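Local coordinates for protein glucose-6-phosphate isomerase (Thermus thermophilus, PDB 1ZZG) that probably catalyses the reversible isomerisation of glucose 6-phosphate to fructose 6-phosphate in glycolysis and gluconeogenesis, at residues R57-A62 with K176-P181; D68-G73 with A137-W142. One frame throughout, in Å; residues are numbered along the deposited sequence.

Interaction 1: R57-A62 with K176-P181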
# COMPACT_ATOMS: atom_id res chain seq x y z
N ARG A 57 -28.92 -4.79 -5.46
CA ARG A 57 -28.90 -5.86 -6.45
C ARG A 57 -29.82 -5.55 -7.64
O ARG A 57 -29.44 -5.74 -8.79
CB ARG A 57 -29.33 -7.19 -5.82
CG ARG A 57 -28.26 -7.90 -4.99
CD ARG A 57 -28.84 -9.20 -4.43
NE ARG A 57 -27.89 -10.01 -3.67
CZ ARG A 57 -26.80 -10.56 -4.20
NH1 ARG A 57 -26.53 -10.38 -5.48
NH2 ARG A 57 -26.00 -11.31 -3.44
N ARG A 58 -31.03 -5.10 -7.35
CA ARG A 58 -31.97 -4.80 -8.43
C ARG A 58 -31.44 -3.71 -9.35
O ARG A 58 -31.60 -3.79 -10.57
CB ARG A 58 -33.33 -4.39 -7.85
CG ARG A 58 -34.06 -5.53 -7.13
CD ARG A 58 -34.28 -6.74 -8.04
NE ARG A 58 -33.19 -7.72 -8.02
CZ ARG A 58 -32.91 -8.51 -6.98
NH1 ARG A 58 -33.64 -8.44 -5.88
NH2 ARG A 58 -31.91 -9.37 -7.06
N TYR A 59 -30.78 -2.71 -8.78
CA TYR A 59 -30.21 -1.63 -9.57
C TYR A 59 -29.11 -2.17 -10.47
O TYR A 59 -29.02 -1.80 -11.64
CB TYR A 59 -29.63 -0.54 -8.66
CG TYR A 59 -28.86 0.51 -9.43
CD1 TYR A 59 -29.51 1.44 -10.24
CD2 TYR A 59 -27.47 0.57 -9.36
CE1 TYR A 59 -28.80 2.39 -10.96
CE2 TYR A 59 -26.75 1.51 -10.08
CZ TYR A 59 -27.42 2.42 -10.87
OH TYR A 59 -26.70 3.36 -11.57
N ARG A 60 -28.27 -3.03 -9.92
CA ARG A 60 -27.16 -3.61 -10.68
C ARG A 60 -27.69 -4.42 -11.85
O ARG A 60 -27.24 -4.26 -12.99
CB ARG A 60 -26.31 -4.51 -9.77
CG ARG A 60 -25.05 -5.06 -10.42
CD ARG A 60 -25.25 -6.37 -11.17
NE ARG A 60 -24.00 -6.79 -11.81
CZ ARG A 60 -23.54 -6.27 -12.95
NH1 ARG A 60 -24.23 -5.33 -13.60
NH2 ARG A 60 -22.36 -6.67 -13.43
N GLU A 61 -28.65 -5.30 -11.55
CA GLU A 61 -29.26 -6.16 -12.56
C GLU A 61 -29.91 -5.37 -13.69
O GLU A 61 -29.95 -5.83 -14.83
CB GLU A 61 -30.28 -7.07 -11.89
CG GLU A 61 -29.63 -8.18 -11.07
CD GLU A 61 -30.61 -8.86 -10.13
OE1 GLU A 61 -31.82 -8.85 -10.43
OE2 GLU A 61 -30.16 -9.40 -9.11
N ALA A 62 -30.39 -4.17 -13.38
CA ALA A 62 -31.03 -3.34 -14.39
C ALA A 62 -30.00 -2.64 -15.27
O ALA A 62 -30.35 -1.98 -16.26
CB ALA A 62 -31.93 -2.31 -13.72
N LYS A 176 -29.91 8.37 -9.86
CA LYS A 176 -30.13 7.30 -8.91
C LYS A 176 -29.22 7.64 -7.74
O LYS A 176 -28.10 8.12 -7.93
CB LYS A 176 -29.70 5.95 -9.49
CG LYS A 176 -29.98 4.77 -8.57
CD LYS A 176 -31.49 4.56 -8.40
CE LYS A 176 -31.79 3.34 -7.55
NZ LYS A 176 -31.30 3.51 -6.16
N ALA A 177 -29.70 7.42 -6.52
CA ALA A 177 -28.88 7.73 -5.36
C ALA A 177 -29.09 6.72 -4.25
O ALA A 177 -30.20 6.24 -4.02
CB ALA A 177 -29.20 9.14 -4.87
N PHE A 178 -28.00 6.40 -3.58
CA PHE A 178 -28.02 5.47 -2.47
C PHE A 178 -27.62 6.27 -1.25
O PHE A 178 -26.93 7.28 -1.36
CB PHE A 178 -27.05 4.32 -2.73
CG PHE A 178 -27.56 3.32 -3.73
CD1 PHE A 178 -28.49 2.35 -3.35
CD2 PHE A 178 -27.12 3.34 -5.05
CE1 PHE A 178 -28.97 1.42 -4.26
CE2 PHE A 178 -27.59 2.41 -5.97
CZ PHE A 178 -28.52 1.45 -5.58
N ALA A 179 -28.04 5.80 -0.08
CA ALA A 179 -27.77 6.52 1.15
C ALA A 179 -26.73 5.96 2.10
O ALA A 179 -26.65 4.75 2.32
CB ALA A 179 -29.08 6.72 1.91
N ILE A 180 -25.93 6.86 2.66
CA ILE A 180 -24.97 6.50 3.68
C ILE A 180 -25.75 6.98 4.90
O ILE A 180 -26.05 8.17 5.03
CB ILE A 180 -23.66 7.29 3.58
CG1 ILE A 180 -22.91 6.90 2.31
CG2 ILE A 180 -22.80 7.03 4.82
CD1 ILE A 180 -21.63 7.71 2.08
N PRO A 181 -26.14 6.05 5.79
CA PRO A 181 -26.90 6.42 6.99
C PRO A 181 -26.25 7.55 7.79
O PRO A 181 -25.03 7.61 7.94
CB PRO A 181 -26.95 5.12 7.79
CG PRO A 181 -26.91 4.07 6.72
CD PRO A 181 -25.86 4.60 5.78
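Tyr-59 of helix 52-61 packs on Lys-176 and Phe-178 of strand 176-179, an outermost strand of the parallel five-stranded sheet in this SIS-type domain. No hydrogen bond crosses the contact. The two rings form an offset edge-to-face pair. The edge of Phe-178 is turned to the face of Tyr-59, with centroids 5.6 Å apart and planes at 75°. Tyr-59 CB lies at the edge of the Phe-178 ring, near its plane, 3.8 Å from Phe-178 CZ. CE2 of Phe-178 is 3.9 Å from Tyr-59 CD2. Tyr-59 has its CG anti to the backbone N (chi1 172°), which carries the ring toward the strand. Lys-176 runs past the ring in the opposite direction. Its CG comes within 3.6 Å of Tyr-59 CE1, and its CE is 4.0 Å from Tyr-59 CD1. Bends at chi2 and chi4 turn the lysine chain, and NZ ends above one face of Phe-178, near the rim. NZ also makes a long, weak ion pair with Glu-55. An alanine here keeps CB but has no ring, so the edge of Phe-178 would probably be left without an aromatic face and the lysine methylenes without their support. Tyr-59 also touches Leu-197 and Val-156, and Phe-178 touches Val-156 and Pro-193. The arrangement is that of a helix packed on an edge strand in an alpha/beta domain with a parallel sheet.

Interaction 2: D68-G73 with A137-W142; sequences DFVLIG and AVFLKW
Phe-139 turns its ring from helix 130-147 toward strand 68-72, where the side chains of Val-70 and Ile-72 meet it in different ways. Val-70 and Phe-139 approach from opposite directions. One methyl of the valine, CG1, sits over a face of the ring as a CH-pi contact. It is 4.3 Å from the ring centroid and 22° off the ring normal, displaced toward the rim. Its closest ring atom is Phe-139 CZ, 4.0 Å from Val-70 CG1. With chi1 at 175°, CG1 lies anti to the valine backbone N, and it is this branch that is placed over the ring. Ile-72 meets the other end of the phenylalanine. Its terminal methyl CD1 comes in obliquely, 3.9 Å from Phe-139 CD1 and 4.1 Å from Phe-139 CB. Thus the valine holds the far end of the ring and the isoleucine holds the end near the helix. All three side chains are buried, and the contact is wholly apolar. Phe-139 also touches Leu-98 of strand 94-98 and Leu-110 of helix 103-112. Trp-142, one turn further on, gives its NE1 hydrogen to the Leu-110 carbonyl. Val-138 and Lys-141 pack on Pro-323 of the second subunit. Helix 130-147 therefore lies between the sheet and the dimer partner, with helix 103-112 beside it and strands 94-98 and 118-124 flanking strand 68-72.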
# COMPACT_ATOMS: atom_id res chain seq x y z
N ASP A 68 -17.10 -0.88 -17.03
CA ASP A 68 -16.15 -0.09 -16.25
C ASP A 68 -16.90 0.70 -15.19
O ASP A 68 -17.85 1.42 -15.48
CB ASP A 68 -15.36 0.85 -17.17
CG ASP A 68 -14.41 0.10 -18.09
OD1 ASP A 68 -13.25 -0.16 -17.69
OD2 ASP A 68 -14.82 -0.26 -19.22
N PHE A 69 -16.47 0.54 -13.94
CA PHE A 69 -17.08 1.21 -12.80
C PHE A 69 -16.07 2.22 -12.25
O PHE A 69 -15.05 1.82 -11.69
CB PHE A 69 -17.42 0.18 -11.73
CG PHE A 69 -18.27 0.70 -10.61
CD1 PHE A 69 -19.63 0.40 -10.55
CD2 PHE A 69 -17.71 1.48 -9.60
CE1 PHE A 69 -20.42 0.86 -9.49
CE2 PHE A 69 -18.49 1.95 -8.54
CZ PHE A 69 -19.85 1.63 -8.49
N VAL A 70 -16.35 3.51 -12.41
CA VAL A 70 -15.45 4.54 -11.91
C VAL A 70 -15.96 5.08 -10.58
O VAL A 70 -16.97 5.79 -10.53
CB VAL A 70 -15.32 5.72 -12.92
CG1 VAL A 70 -14.46 6.83 -12.31
CG2 VAL A 70 -14.71 5.23 -14.24
N LEU A 71 -15.28 4.73 -9.49
CA LEU A 71 -15.69 5.21 -8.18
C LEU A 71 -14.93 6.47 -7.82
O LEU A 71 -13.72 6.44 -7.60
CB LEU A 71 -15.46 4.13 -7.11
CG LEU A 71 -16.23 4.26 -5.79
CD1 LEU A 71 -15.96 3.01 -4.94
CD2 LEU A 71 -15.84 5.53 -5.04
N ILE A 72 -15.63 7.60 -7.78
CA ILE A 72 -15.00 8.86 -7.42
C ILE A 72 -15.25 9.05 -5.93
O ILE A 72 -16.36 9.40 -5.51
CB ILE A 72 -15.60 10.06 -8.20
CG1 ILE A 72 -15.54 9.78 -9.71
CG2 ILE A 72 -14.81 11.33 -7.87
CD1 ILE A 72 -15.97 10.95 -10.61
N GLY A 73 -14.23 8.79 -5.13
CA GLY A 73 -14.37 8.91 -3.69
C GLY A 73 -13.02 8.77 -3.03
O GLY A 73 -12.08 8.24 -3.62
N ALA A 137 -16.69 16.92 -11.26
CA ALA A 137 -16.85 18.02 -12.22
C ALA A 137 -16.27 17.59 -13.56
O ALA A 137 -16.91 17.72 -14.60
CB ALA A 137 -16.14 19.27 -11.71
N VAL A 138 -15.05 17.07 -13.51
CA VAL A 138 -14.35 16.62 -14.70
C VAL A 138 -15.10 15.51 -15.43
O VAL A 138 -15.30 15.59 -16.64
CB VAL A 138 -12.93 16.13 -14.35
CG1 VAL A 138 -12.25 15.56 -15.58
CG2 VAL A 138 -12.11 17.28 -13.79
N PHE A 139 -15.53 14.48 -14.71
CA PHE A 139 -16.26 13.40 -15.37
C PHE A 139 -17.62 13.84 -15.89
O PHE A 139 -18.08 13.34 -16.91
CB PHE A 139 -16.40 12.17 -14.47
CG PHE A 139 -15.31 11.15 -14.67
CD1 PHE A 139 -14.09 11.27 -14.02
CD2 PHE A 139 -15.48 10.10 -15.57
CE1 PHE A 139 -13.06 10.36 -14.26
CE2 PHE A 139 -14.46 9.19 -15.82
CZ PHE A 139 -13.25 9.32 -15.17
N LEU A 140 -18.27 14.76 -15.20
CA LEU A 140 -19.58 15.23 -15.64
C LEU A 140 -19.49 15.80 -17.05
O LEU A 140 -20.29 15.47 -17.92
CB LEU A 140 -20.11 16.28 -14.67
CG LEU A 140 -21.16 15.78 -13.67
CD1 LEU A 140 -21.55 16.91 -12.75
CD2 LEU A 140 -22.38 15.27 -14.43
N LYS A 141 -18.49 16.66 -17.28
CA LYS A 141 -18.27 17.26 -18.59
C LYS A 141 -18.10 16.16 -19.64
O LYS A 141 -18.69 16.20 -20.72
CB LYS A 141 -17.01 18.14 -18.53
CG LYS A 141 -16.63 18.84 -19.84
CD LYS A 141 -15.25 19.49 -19.76
CE LYS A 141 -14.82 20.07 -21.11
NZ LYS A 141 -15.72 21.14 -21.60
N TRP A 142 -17.30 15.16 -19.28
CA TRP A 142 -17.00 14.02 -20.14
C TRP A 142 -18.26 13.24 -20.49
O TRP A 142 -18.53 12.95 -21.66
CB TRP A 142 -15.99 13.13 -19.42
CG TRP A 142 -15.46 11.96 -20.19
CD1 TRP A 142 -14.54 11.99 -21.20
CD2 TRP A 142 -15.75 10.59 -19.94
NE1 TRP A 142 -14.24 10.71 -21.60
CE2 TRP A 142 -14.97 9.83 -20.84
CE3 TRP A 142 -16.60 9.92 -19.05
CZ2 TRP A 142 -15.01 8.43 -20.87
CZ3 TRP A 142 -16.63 8.53 -19.07
CH2 TRP A 142 -15.84 7.80 -19.98

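Interactions 1 and 2 belong to the same parallel sheet, with centres about 17 Å apart and nearest atoms about 6 Å apart, so they do not touch. Interaction 1 uses strand 176-179 at one margin. Interaction 2 uses strand 68-72, next to the other margin. Phe-69 points to the other side of its strand from Val-70 and Ile-72, and both it and Arg-60 touch Phe-201, consistent with helix 52-61 lying on the face opposite to helix 130-147. Helix 52-61 is followed, after a short loop, by strand 68-72, and interaction 2 is nested within the chain loop that interaction 1 closes. Both lie away from the predicted active-site residues Glu-267 and Lys-406.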